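Local atomic coordinates of inulin fructotransferase (PDB entry 2INV), a protein that probably cleaves inulin from its end by intramolecular fructosyl transfer, releasing a cyclic di-fructose anhydride. Residues A[169-180]-A[190-201]; A[315-326]-A[350-361]. One frame throughout, in Å; residues are numbered along the deposited sequence.

Contact 1 (A[169-180]-A[190-201]); sequences DNDSFHITGMGF and RGADALRVNDNM. With FRU (beta-D-fructofuranose), chain E.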
loop_
_atom_site.group_PDB
_atom_site.type_symbol
_atom_site.label_atom_id
_atom_site.label_comp_id
_atom_site.label_asym_id
_atom_site.label_seq_id
_atom_site.Cartn_x
_atom_site.Cartn_y
_atom_site.Cartn_z
ATOM N N ASP A 169 -17.369 -4.513 -19.079
ATOM C CA ASP A 169 -15.917 -4.457 -19.028
ATOM C C ASP A 169 -15.530 -3.024 -18.756
ATOM O O ASP A 169 -16.074 -2.082 -19.342
ATOM C CB ASP A 169 -15.310 -4.975 -20.324
ATOM C CG ASP A 169 -15.634 -6.442 -20.549
ATOM O OD1 ASP A 169 -16.087 -7.105 -19.584
ATOM O OD2 ASP A 169 -15.435 -6.947 -21.675
ATOM N N ASN A 170 -14.583 -2.869 -17.846
ATOM C CA ASN A 170 -14.159 -1.553 -17.410
ATOM C C ASN A 170 -12.651 -1.383 -17.431
ATOM O O ASN A 170 -11.897 -2.349 -17.344
ATOM C CB ASN A 170 -14.646 -1.357 -15.986
ATOM C CG ASN A 170 -14.288 -2.540 -15.096
ATOM O OD1 ASN A 170 -13.308 -2.501 -14.353
ATOM N ND2 ASN A 170 -15.072 -3.610 -15.191
ATOM N N ASP A 171 -12.208 -0.141 -17.563
ATOM C CA ASP A 171 -10.789 0.119 -17.540
ATOM C C ASP A 171 -10.424 1.228 -16.576
ATOM O O ASP A 171 -11.059 2.274 -16.521
ATOM C CB ASP A 171 -10.248 0.454 -18.925
ATOM C CG ASP A 171 -8.735 0.493 -18.943
ATOM O OD1 ASP A 171 -8.118 -0.295 -18.188
ATOM O OD2 ASP A 171 -8.151 1.299 -19.702
ATOM N N SER A 172 -9.386 0.948 -15.802
ATOM C CA SER A 172 -8.830 1.858 -14.817
ATOM C C SER A 172 -9.811 2.325 -13.747
ATOM O O SER A 172 -9.834 3.508 -13.400
ATOM C CB SER A 172 -8.231 3.071 -15.522
ATOM O OG SER A 172 -7.187 3.625 -14.744
ATOM N N PHE A 173 -10.614 1.416 -13.203
ATOM C CA PHE A 173 -11.546 1.816 -12.157
ATOM C C PHE A 173 -10.768 1.939 -10.859
ATOM O O PHE A 173 -9.718 1.301 -10.696
ATOM C CB PHE A 173 -12.678 0.798 -12.027
ATOM C CG PHE A 173 -13.844 1.074 -12.948
ATOM C CD1 PHE A 173 -13.646 1.723 -14.163
ATOM C CD2 PHE A 173 -15.127 0.664 -12.618
ATOM C CE1 PHE A 173 -14.706 1.958 -15.032
ATOM C CE2 PHE A 173 -16.193 0.892 -13.478
ATOM C CZ PHE A 173 -15.987 1.539 -14.692
ATOM N N HIS A 174 -11.274 2.769 -9.949
ATOM C CA HIS A 174 -10.627 2.997 -8.663
ATOM C C HIS A 174 -11.677 2.979 -7.556
ATOM O O HIS A 174 -12.645 3.752 -7.587
ATOM C CB HIS A 174 -9.909 4.347 -8.697
ATOM C CG HIS A 174 -8.896 4.536 -7.613
ATOM N ND1 HIS A 174 -8.627 3.577 -6.661
ATOM C CD2 HIS A 174 -8.045 5.561 -7.363
ATOM C CE1 HIS A 174 -7.658 4.002 -5.872
ATOM N NE2 HIS A 174 -7.287 5.201 -6.276
ATOM N N ILE A 175 -11.479 2.088 -6.589
ATOM C CA ILE A 175 -12.395 1.940 -5.461
ATOM C C ILE A 175 -11.591 2.100 -4.173
ATOM O O ILE A 175 -10.966 1.140 -3.720
ATOM C CB ILE A 175 -13.020 0.529 -5.436
ATOM C CG1 ILE A 175 -13.739 0.231 -6.756
ATOM C CG2 ILE A 175 -13.968 0.401 -4.249
ATOM C CD1 ILE A 175 -14.917 1.150 -7.047
ATOM N N THR A 176 -11.586 3.291 -3.584
ATOM C CA THR A 176 -10.811 3.478 -2.362
ATOM C C THR A 176 -11.485 4.248 -1.222
ATOM O O THR A 176 -12.419 5.010 -1.429
ATOM C CB THR A 176 -9.450 4.135 -2.687
ATOM O OG1 THR A 176 -8.670 4.237 -1.491
ATOM C CG2 THR A 176 -9.655 5.523 -3.278
ATOM N N GLY A 177 -10.994 4.002 -0.010
ATOM C CA GLY A 177 -11.493 4.644 1.197
ATOM C C GLY A 177 -12.938 4.368 1.553
ATOM O O GLY A 177 -13.531 5.078 2.357
HETATM N N MSE A 178 -13.507 3.315 0.984
HETATM C CA MSE A 178 -14.908 2.993 1.232
HETATM C C MSE A 178 -15.233 2.210 2.494
HETATM O O MSE A 178 -14.349 1.665 3.175
HETATM C CB MSE A 178 -15.490 2.246 0.036
HETATM C CG MSE A 178 -15.305 2.963 -1.302
HETATM SE SE MSE A 178 -16.800 4.068 -1.788
HETATM C CE MSE A 178 -18.210 2.827 -1.331
ATOM N N GLY A 179 -16.529 2.171 2.787
ATOM C CA GLY A 179 -17.032 1.457 3.940
ATOM C C GLY A 179 -18.245 0.677 3.477
ATOM O O GLY A 179 -19.239 1.265 3.040
ATOM N N PHE A 180 -18.152 -0.646 3.532
ATOM C CA PHE A 180 -19.250 -1.513 3.124
ATOM C C PHE A 180 -19.660 -2.291 4.359
ATOM O O PHE A 180 -18.809 -2.883 5.028
ATOM C CB PHE A 180 -18.792 -2.509 2.056
ATOM C CG PHE A 180 -18.421 -1.881 0.745
ATOM C CD1 PHE A 180 -19.366 -1.726 -0.272
ATOM C CD2 PHE A 180 -17.111 -1.498 0.503
ATOM C CE1 PHE A 180 -19.003 -1.207 -1.506
ATOM C CE2 PHE A 180 -16.740 -0.977 -0.731
ATOM C CZ PHE A 180 -17.682 -0.832 -1.739
ATOM N N ARG A 190 -16.914 -7.276 -12.824
ATOM C CA ARG A 190 -16.724 -8.198 -13.928
ATOM C C ARG A 190 -15.879 -7.574 -15.029
ATOM O O ARG A 190 -16.033 -6.405 -15.336
ATOM C CB ARG A 190 -18.108 -8.573 -14.462
ATOM C CG ARG A 190 -18.135 -9.762 -15.380
ATOM C CD ARG A 190 -19.535 -10.255 -15.548
ATOM N NE ARG A 190 -19.534 -11.643 -15.991
ATOM C CZ ARG A 190 -19.789 -12.680 -15.205
ATOM N NH1 ARG A 190 -20.071 -12.480 -13.931
ATOM N NH2 ARG A 190 -19.753 -13.911 -15.697
ATOM N N GLY A 191 -14.999 -8.365 -15.633
ATOM C CA GLY A 191 -14.154 -7.851 -16.699
ATOM C C GLY A 191 -13.348 -6.625 -16.321
ATOM O O GLY A 191 -13.295 -5.646 -17.064
ATOM N N ALA A 192 -12.720 -6.685 -15.152
ATOM C CA ALA A 192 -11.904 -5.584 -14.651
ATOM C C ALA A 192 -10.522 -5.614 -15.295
ATOM O O ALA A 192 -9.939 -6.673 -15.512
ATOM C CB ALA A 192 -11.782 -5.673 -13.142
ATOM N N ASP A 193 -10.015 -4.429 -15.598
ATOM C CA ASP A 193 -8.729 -4.247 -16.245
ATOM C C ASP A 193 -8.067 -3.021 -15.607
ATOM O O ASP A 193 -8.610 -1.919 -15.664
ATOM C CB ASP A 193 -8.995 -4.073 -17.748
ATOM C CG ASP A 193 -7.738 -3.841 -18.561
ATOM O OD1 ASP A 193 -6.620 -4.132 -18.071
ATOM O OD2 ASP A 193 -7.869 -3.372 -19.717
ATOM N N ALA A 194 -6.911 -3.235 -14.976
ATOM C CA ALA A 194 -6.166 -2.173 -14.297
ATOM C C ALA A 194 -7.006 -1.591 -13.169
ATOM O O ALA A 194 -6.907 -0.401 -12.851
ATOM C CB ALA A 194 -5.782 -1.078 -15.279
ATOM N N LEU A 195 -7.837 -2.445 -12.580
ATOM C CA LEU A 195 -8.704 -2.047 -11.487
ATOM C C LEU A 195 -7.928 -1.903 -10.201
ATOM O O LEU A 195 -6.930 -2.590 -9.965
ATOM C CB LEU A 195 -9.810 -3.080 -11.251
ATOM C CG LEU A 195 -10.551 -2.931 -9.910
ATOM C CD1 LEU A 195 -11.443 -1.703 -9.947
ATOM C CD2 LEU A 195 -11.371 -4.176 -9.634
ATOM N N ARG A 196 -8.395 -0.993 -9.365
ATOM C CA ARG A 196 -7.759 -0.806 -8.092
ATOM C C ARG A 196 -8.770 -0.747 -6.981
ATOM O O ARG A 196 -9.691 0.077 -6.982
ATOM C CB ARG A 196 -6.922 0.447 -8.076
ATOM C CG ARG A 196 -5.457 0.142 -8.229
ATOM C CD ARG A 196 -4.722 1.422 -8.292
ATOM N NE ARG A 196 -5.215 2.209 -9.410
ATOM C CZ ARG A 196 -5.092 3.527 -9.489
ATOM N NH1 ARG A 196 -4.495 4.202 -8.510
ATOM N NH2 ARG A 196 -5.551 4.171 -10.551
ATOM N N VAL A 197 -8.576 -1.659 -6.044
ATOM C CA VAL A 197 -9.408 -1.800 -4.878
ATOM C C VAL A 197 -8.389 -1.731 -3.750
ATOM O O VAL A 197 -7.704 -2.705 -3.465
ATOM C CB VAL A 197 -10.108 -3.170 -4.925
ATOM C CG1 VAL A 197 -10.908 -3.406 -3.668
ATOM C CG2 VAL A 197 -11.008 -3.250 -6.152
ATOM N N ASN A 198 -8.276 -0.564 -3.124
ATOM C CA ASN A 198 -7.296 -0.360 -2.057
ATOM C C ASN A 198 -7.776 0.586 -0.958
ATOM O O ASN A 198 -8.566 1.496 -1.213
ATOM C CB ASN A 198 -6.006 0.215 -2.652
ATOM C CG ASN A 198 -6.166 1.659 -3.076
ATOM O OD1 ASN A 198 -6.945 1.965 -3.985
ATOM N ND2 ASN A 198 -5.440 2.560 -2.412
ATOM N N ASP A 199 -7.282 0.359 0.257
ATOM C CA ASP A 199 -7.608 1.193 1.410
ATOM C C ASP A 199 -9.111 1.213 1.742
ATOM O O ASP A 199 -9.667 2.273 2.031
ATOM C CB ASP A 199 -7.123 2.623 1.152
ATOM C CG ASP A 199 -6.792 3.372 2.425
ATOM O OD1 ASP A 199 -6.573 2.717 3.464
ATOM O OD2 ASP A 199 -6.743 4.619 2.387
ATOM N N ASN A 200 -9.765 0.052 1.708
ATOM C CA ASN A 200 -11.193 -0.026 2.022
ATOM C C ASN A 200 -11.497 -0.897 3.231
ATOM O O ASN A 200 -10.669 -1.707 3.652
ATOM C CB ASN A 200 -12.010 -0.570 0.835
ATOM C CG ASN A 200 -11.723 0.148 -0.458
ATOM O OD1 ASN A 200 -12.393 1.276 -0.674
ATOM N ND2 ASN A 200 -10.910 -0.312 -1.265
HETATM N N MSE A 201 -12.706 -0.723 3.762
HETATM C CA MSE A 201 -13.201 -1.495 4.897
HETATM C C MSE A 201 -14.481 -2.183 4.452
HETATM O O MSE A 201 -15.544 -1.553 4.384
HETATM C CB MSE A 201 -13.483 -0.578 6.083
HETATM C CG MSE A 201 -14.221 -1.236 7.242
HETATM SE SE MSE A 201 -13.297 -2.738 7.981
HETATM C CE MSE A 201 -12.027 -1.790 9.070
HETATM C C1 FRU E . -3.601 -3.052 -24.003
HETATM C C2 FRU E . -4.112 -4.304 -23.172
HETATM C C3 FRU E . -4.809 -3.932 -21.832
HETATM C C4 FRU E . -4.440 -5.068 -20.851
HETATM C C5 FRU E . -3.111 -5.514 -21.389
HETATM C C6 FRU E . -3.058 -6.914 -21.767
HETATM O O1 FRU E . -3.102 -2.348 -23.281
HETATM O O2 FRU E . -4.807 -5.125 -24.088
HETATM O O3 FRU E . -6.072 -3.391 -21.531
HETATM O O4 FRU E . -4.443 -4.647 -19.499
HETATM O O5 FRU E . -2.902 -4.854 -22.685
HETATM O O6 FRU E . -2.208 -7.811 -21.856
HETATM O O HOH W 1 -11.005 -1.232 -13.849
HETATM O O HOH W 2 -7.268 2.081 -11.386
HETATM O O HOH W 3 -7.858 6.058 0.295
HETATM O O HOH W 4 -11.978 2.989 4.287
#

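Contact 2 (A[315-326]-A[350-361]); sequences DLYGVVHIAGDN and PTQILIAGGDAN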
loop_
_atom_site.group_PDB
_atom_site.type_symbol
_atom_site.label_atom_id
_atom_site.label_comp_id
_atom_site.label_asym_id
_atom_site.label_seq_id
_atom_site.Cartn_x
_atom_site.Cartn_y
_atom_site.Cartn_z
ATOM N N ASP A 315 -11.237 -30.767 7.630
ATOM C CA ASP A 315 -9.839 -30.388 7.799
ATOM C C ASP A 315 -8.841 -31.079 6.890
ATOM O O ASP A 315 -7.636 -30.894 7.035
ATOM C CB ASP A 315 -9.441 -30.588 9.255
ATOM C CG ASP A 315 -10.096 -29.572 10.166
ATOM O OD1 ASP A 315 -9.564 -28.444 10.282
ATOM O OD2 ASP A 315 -11.157 -29.881 10.749
ATOM N N LEU A 316 -9.330 -31.881 5.957
ATOM C CA LEU A 316 -8.421 -32.544 5.037
ATOM C C LEU A 316 -8.412 -31.748 3.727
ATOM O O LEU A 316 -7.583 -31.984 2.849
ATOM C CB LEU A 316 -8.832 -34.005 4.818
ATOM C CG LEU A 316 -8.597 -34.893 6.051
ATOM C CD1 LEU A 316 -9.157 -36.283 5.820
ATOM C CD2 LEU A 316 -7.104 -34.973 6.345
ATOM N N TYR A 317 -9.324 -30.777 3.620
ATOM C CA TYR A 317 -9.411 -29.903 2.444
ATOM C C TYR A 317 -8.133 -29.072 2.456
ATOM O O TYR A 317 -7.595 -28.721 1.396
ATOM C CB TYR A 317 -10.619 -28.958 2.553
ATOM C CG TYR A 317 -10.911 -28.151 1.300
ATOM C CD1 TYR A 317 -11.567 -28.728 0.215
ATOM C CD2 TYR A 317 -10.549 -26.805 1.207
ATOM C CE1 TYR A 317 -11.867 -27.985 -0.935
ATOM C CE2 TYR A 317 -10.837 -26.049 0.056
ATOM C CZ TYR A 317 -11.499 -26.649 -1.008
ATOM O OH TYR A 317 -11.802 -25.919 -2.131
ATOM N N GLY A 318 -7.663 -28.758 3.665
ATOM C CA GLY A 318 -6.459 -27.964 3.813
ATOM C C GLY A 318 -6.758 -26.491 4.005
ATOM O O GLY A 318 -7.735 -25.982 3.453
ATOM N N VAL A 319 -5.937 -25.804 4.798
ATOM C CA VAL A 319 -6.129 -24.375 5.027
ATOM C C VAL A 319 -5.826 -23.699 3.698
ATOM O O VAL A 319 -6.418 -22.671 3.354
ATOM C CB VAL A 319 -5.163 -23.831 6.098
ATOM C CG1 VAL A 319 -5.175 -24.736 7.316
ATOM C CG2 VAL A 319 -3.758 -23.735 5.533
ATOM N N VAL A 320 -4.882 -24.287 2.969
ATOM C CA VAL A 320 -4.492 -23.792 1.662
ATOM C C VAL A 320 -4.695 -24.939 0.692
ATOM O O VAL A 320 -4.064 -26.001 0.807
ATOM C CB VAL A 320 -3.027 -23.325 1.642
ATOM C CG1 VAL A 320 -2.593 -23.039 0.208
ATOM C CG2 VAL A 320 -2.875 -22.075 2.493
ATOM N N HIS A 321 -5.583 -24.700 -0.267
ATOM C CA HIS A 321 -5.952 -25.697 -1.252
ATOM C C HIS A 321 -5.495 -25.296 -2.656
ATOM O O HIS A 321 -5.902 -24.253 -3.181
ATOM C CB HIS A 321 -7.467 -25.856 -1.183
ATOM C CG HIS A 321 -8.003 -26.999 -1.975
ATOM N ND1 HIS A 321 -8.150 -26.960 -3.344
ATOM C CD2 HIS A 321 -8.456 -28.214 -1.583
ATOM C CE1 HIS A 321 -8.674 -28.099 -3.760
ATOM N NE2 HIS A 321 -8.870 -28.875 -2.711
ATOM N N ILE A 322 -4.652 -26.130 -3.262
ATOM C CA ILE A 322 -4.123 -25.844 -4.596
ATOM C C ILE A 322 -4.451 -26.908 -5.643
ATOM O O ILE A 322 -4.148 -28.100 -5.469
ATOM C CB ILE A 322 -2.595 -25.695 -4.560
ATOM C CG1 ILE A 322 -2.188 -24.730 -3.438
ATOM C CG2 ILE A 322 -2.095 -25.168 -5.902
ATOM C CD1 ILE A 322 -2.626 -23.303 -3.647
ATOM N N ALA A 323 -5.071 -26.455 -6.727
ATOM C CA ALA A 323 -5.432 -27.315 -7.841
ATOM C C ALA A 323 -4.993 -26.517 -9.060
ATOM O O ALA A 323 -5.681 -25.592 -9.496
ATOM C CB ALA A 323 -6.935 -27.553 -7.882
ATOM N N GLY A 324 -3.830 -26.866 -9.592
ATOM C CA GLY A 324 -3.299 -26.175 -10.750
ATOM C C GLY A 324 -1.842 -26.554 -10.917
ATOM O O GLY A 324 -1.364 -27.471 -10.237
ATOM N N ASP A 325 -1.128 -25.856 -11.797
ATOM C CA ASP A 325 0.274 -26.177 -12.028
ATOM C C ASP A 325 1.231 -25.023 -11.744
ATOM O O ASP A 325 0.855 -23.849 -11.751
ATOM C CB ASP A 325 0.499 -26.611 -13.483
ATOM C CG ASP A 325 -0.576 -27.547 -13.992
ATOM O OD1 ASP A 325 -0.859 -28.573 -13.338
ATOM O OD2 ASP A 325 -1.147 -27.246 -15.059
ATOM N N ASN A 326 2.481 -25.394 -11.500
ATOM C CA ASN A 326 3.578 -24.468 -11.269
ATOM C C ASN A 326 3.393 -23.315 -10.298
ATOM O O ASN A 326 4.007 -22.262 -10.458
ATOM C CB ASN A 326 4.056 -23.926 -12.617
ATOM C CG ASN A 326 4.959 -24.897 -13.340
ATOM O OD1 ASN A 326 6.092 -25.137 -12.914
ATOM N ND2 ASN A 326 4.466 -25.467 -14.438
ATOM N N PRO A 350 -5.029 -32.437 10.762
ATOM C CA PRO A 350 -5.302 -31.260 9.945
ATOM C C PRO A 350 -4.238 -31.102 8.858
ATOM O O PRO A 350 -3.050 -31.345 9.096
ATOM C CB PRO A 350 -5.266 -30.138 10.973
ATOM C CG PRO A 350 -5.957 -30.777 12.131
ATOM C CD PRO A 350 -5.363 -32.177 12.175
ATOM N N THR A 351 -4.667 -30.703 7.666
ATOM C CA THR A 351 -3.744 -30.498 6.554
ATOM C C THR A 351 -3.518 -29.013 6.343
ATOM O O THR A 351 -4.461 -28.274 6.075
ATOM C CB THR A 351 -4.295 -31.092 5.237
ATOM O OG1 THR A 351 -4.440 -32.512 5.364
ATOM C CG2 THR A 351 -3.359 -30.781 4.073
ATOM N N GLN A 352 -2.275 -28.570 6.486
ATOM C CA GLN A 352 -1.975 -27.163 6.287
ATOM C C GLN A 352 -2.013 -26.852 4.800
ATOM O O GLN A 352 -2.753 -25.969 4.354
ATOM C CB GLN A 352 -0.599 -26.804 6.857
ATOM C CG GLN A 352 -0.486 -26.902 8.390
ATOM C CD GLN A 352 -1.653 -26.278 9.123
ATOM O OE1 GLN A 352 -2.026 -25.121 8.874
ATOM N NE2 GLN A 352 -2.231 -27.042 10.051
ATOM N N ILE A 353 -1.208 -27.572 4.026
ATOM C CA ILE A 353 -1.178 -27.343 2.587
ATOM C C ILE A 353 -1.519 -28.597 1.788
ATOM O O ILE A 353 -0.877 -29.640 1.921
ATOM C CB ILE A 353 0.198 -26.816 2.128
ATOM C CG1 ILE A 353 0.446 -25.447 2.754
ATOM C CG2 ILE A 353 0.250 -26.720 0.608
ATOM C CD1 ILE A 353 1.849 -24.916 2.557
ATOM N N LEU A 354 -2.559 -28.492 0.968
ATOM C CA LEU A 354 -2.986 -29.604 0.132
ATOM C C LEU A 354 -2.855 -29.257 -1.337
ATOM O O LEU A 354 -3.408 -28.265 -1.826
ATOM C CB LEU A 354 -4.438 -30.003 0.418
ATOM C CG LEU A 354 -5.000 -31.036 -0.562
ATOM C CD1 LEU A 354 -4.232 -32.343 -0.425
ATOM C CD2 LEU A 354 -6.479 -31.250 -0.287
ATOM N N ILE A 355 -2.116 -30.105 -2.033
ATOM C CA ILE A 355 -1.889 -29.961 -3.453
ATOM C C ILE A 355 -2.811 -31.026 -4.054
ATOM O O ILE A 355 -2.435 -32.179 -4.241
ATOM C CB ILE A 355 -0.385 -30.195 -3.753
ATOM C CG1 ILE A 355 0.453 -29.269 -2.859
ATOM C CG2 ILE A 355 -0.069 -29.925 -5.209
ATOM C CD1 ILE A 355 0.183 -27.779 -3.071
ATOM N N ALA A 356 -4.048 -30.603 -4.306
ATOM C CA ALA A 356 -5.131 -31.436 -4.834
ATOM C C ALA A 356 -4.862 -32.129 -6.152
ATOM O O ALA A 356 -5.298 -33.262 -6.375
ATOM C CB ALA A 356 -6.400 -30.593 -4.956
ATOM N N GLY A 357 -4.163 -31.432 -7.031
ATOM C CA GLY A 357 -3.852 -31.995 -8.322
ATOM C C GLY A 357 -2.985 -30.985 -9.012
ATOM O O GLY A 357 -2.927 -29.825 -8.609
ATOM N N GLY A 358 -2.300 -31.405 -10.056
ATOM C CA GLY A 358 -1.465 -30.450 -10.731
ATOM C C GLY A 358 -0.041 -30.915 -10.871
ATOM O O GLY A 358 0.424 -31.856 -10.211
ATOM N N ASP A 359 0.659 -30.197 -11.731
ATOM C CA ASP A 359 2.028 -30.491 -12.047
ATOM C C ASP A 359 3.002 -29.401 -11.647
ATOM O O ASP A 359 2.710 -28.204 -11.771
ATOM C CB ASP A 359 2.133 -30.729 -13.547
ATOM C CG ASP A 359 3.527 -31.077 -13.979
ATOM O OD1 ASP A 359 4.049 -32.111 -13.516
ATOM O OD2 ASP A 359 4.099 -30.311 -14.780
ATOM N N ALA A 360 4.156 -29.834 -11.152
ATOM C CA ALA A 360 5.235 -28.923 -10.787
ATOM C C ALA A 360 5.028 -27.941 -9.639
ATOM O O ALA A 360 5.800 -26.987 -9.513
ATOM C CB ALA A 360 5.652 -28.159 -12.011
ATOM N N ASN A 361 4.031 -28.149 -8.789
ATOM C CA ASN A 361 3.866 -27.200 -7.709
ATOM C C ASN A 361 5.045 -27.284 -6.764
ATOM O O ASN A 361 5.592 -28.365 -6.529
ATOM C CB ASN A 361 2.532 -27.413 -7.012
ATOM C CG ASN A 361 1.370 -27.012 -7.893
ATOM O OD1 ASN A 361 1.135 -25.823 -8.133
ATOM N ND2 ASN A 361 0.636 -28.002 -8.388
HETATM O O HOH W 5 -5.314 -33.491 2.953
#

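Contact 1 (A[169-180]-A[190-201])
With CG of H174 anti to the backbone N (chi1 -163°), the imidazole leans along the sheet toward the next coil, where R196, its chain bent at chi3, lays a guanidinium flat over one face of the ring, NH1 offset toward the rim. The centres of the two groups lie 4.2 Å apart and their planes differ by 23°. T176 CG2 covers the opposite face. D199 of the second subunit forms a salt bridge with R196 and a weak hydrogen bond with H174 NE2. N200, whose CG sits beside its own backbone N (chi1 -51°), works with both ends of its amide: ND2 gives a hydrogen bond to I175 O (2.9 Å) and also bonds N223 OD1 on the following coil, while OD1 takes one from M178 N (2.9 Å). I175 O is gripped twice, because N198 N reaches it from the other face of its carbonyl plane. T176 OG1 donates to N198 O at 2.8 Å, from above that carbonyl plane. A water donates to N170 OD1 and D193 O and accepts from F173 N. At the far end the carboxylate oxygens of D193 each accept a hydroxyl of a bound fructose, OD2 from FRU O3 (2.6 Å) and OD1 from FRU O4 (2.7 Å); R134 forms a salt bridge with OD2 and probably eases the closeness of D171 OD1 to D193 OD2 (3.4 Å). The two strands belong to successive coils of the right-handed parallel beta-helix. I175 and V197 face inward, against F140 and L187, and strands 135-146 and 219-221 flank the pair.

Contact 2 (A[315-326]-A[350-361])
H321 and L354 run side by side and point the same way on one face of two neighbouring coils of the parallel beta-helix, with H321 CD2 3.8 Å from L354 CD2. The ring of H321 also meets A356 CB through CE1, and Y317, four residues earlier in the chain, lies over one face of the imidazole. On the other face of the sheet, I322 and I355 likewise lie alongside each other, I322 CB touching I355 CD1 at 3.8 Å. CG1 of I322 is turned beside its backbone N (chi1 -50°), and I355 adopts the same rotamer, so the two chains run in the same direction, I322 against L282 and I355 against V363. A straight bond from L354 N to V320 O and another from I322 N to L354 O knit the strands; beyond them a beta bulge shifts the register by one residue, so that A323 pairs with G357. Where the chain turns after A323, side chains join the backbone in the bonding. D325 OD1 receives D359 N at 2.7 Å, on the anti side of the carboxylate, and N326 N reaches D359 O. ND2 of N361 binds G324 O at 2.8 Å with an almost straight N-H, the oxygen lying close to the amide plane.

In the fold
Contact 1 closes before contact 2 opens along the chain, and their centres stand 29 Å apart, with nearest atoms about 19 Å apart and no touch between them. Each joins two successive parallel strands, 174-181 with 196-198 in one case and 320-323 with 351-357 in the other, so they sample the same coil-on-coil stacking at different heights of one solenoid. Contact 1 lies nearer the middle of the chain, holds a sugar-binding aspartate and is shared with both other subunits; contact 2 sits farther toward the C-terminal end, with 350-361 lying in the beta-helix repeat characteristic of the family, and meets the second subunit through N326 packing on H367 of that subunit. The same pairing thus underlies a sugar-binding, subunit-facing region and a part nearer the C-terminus.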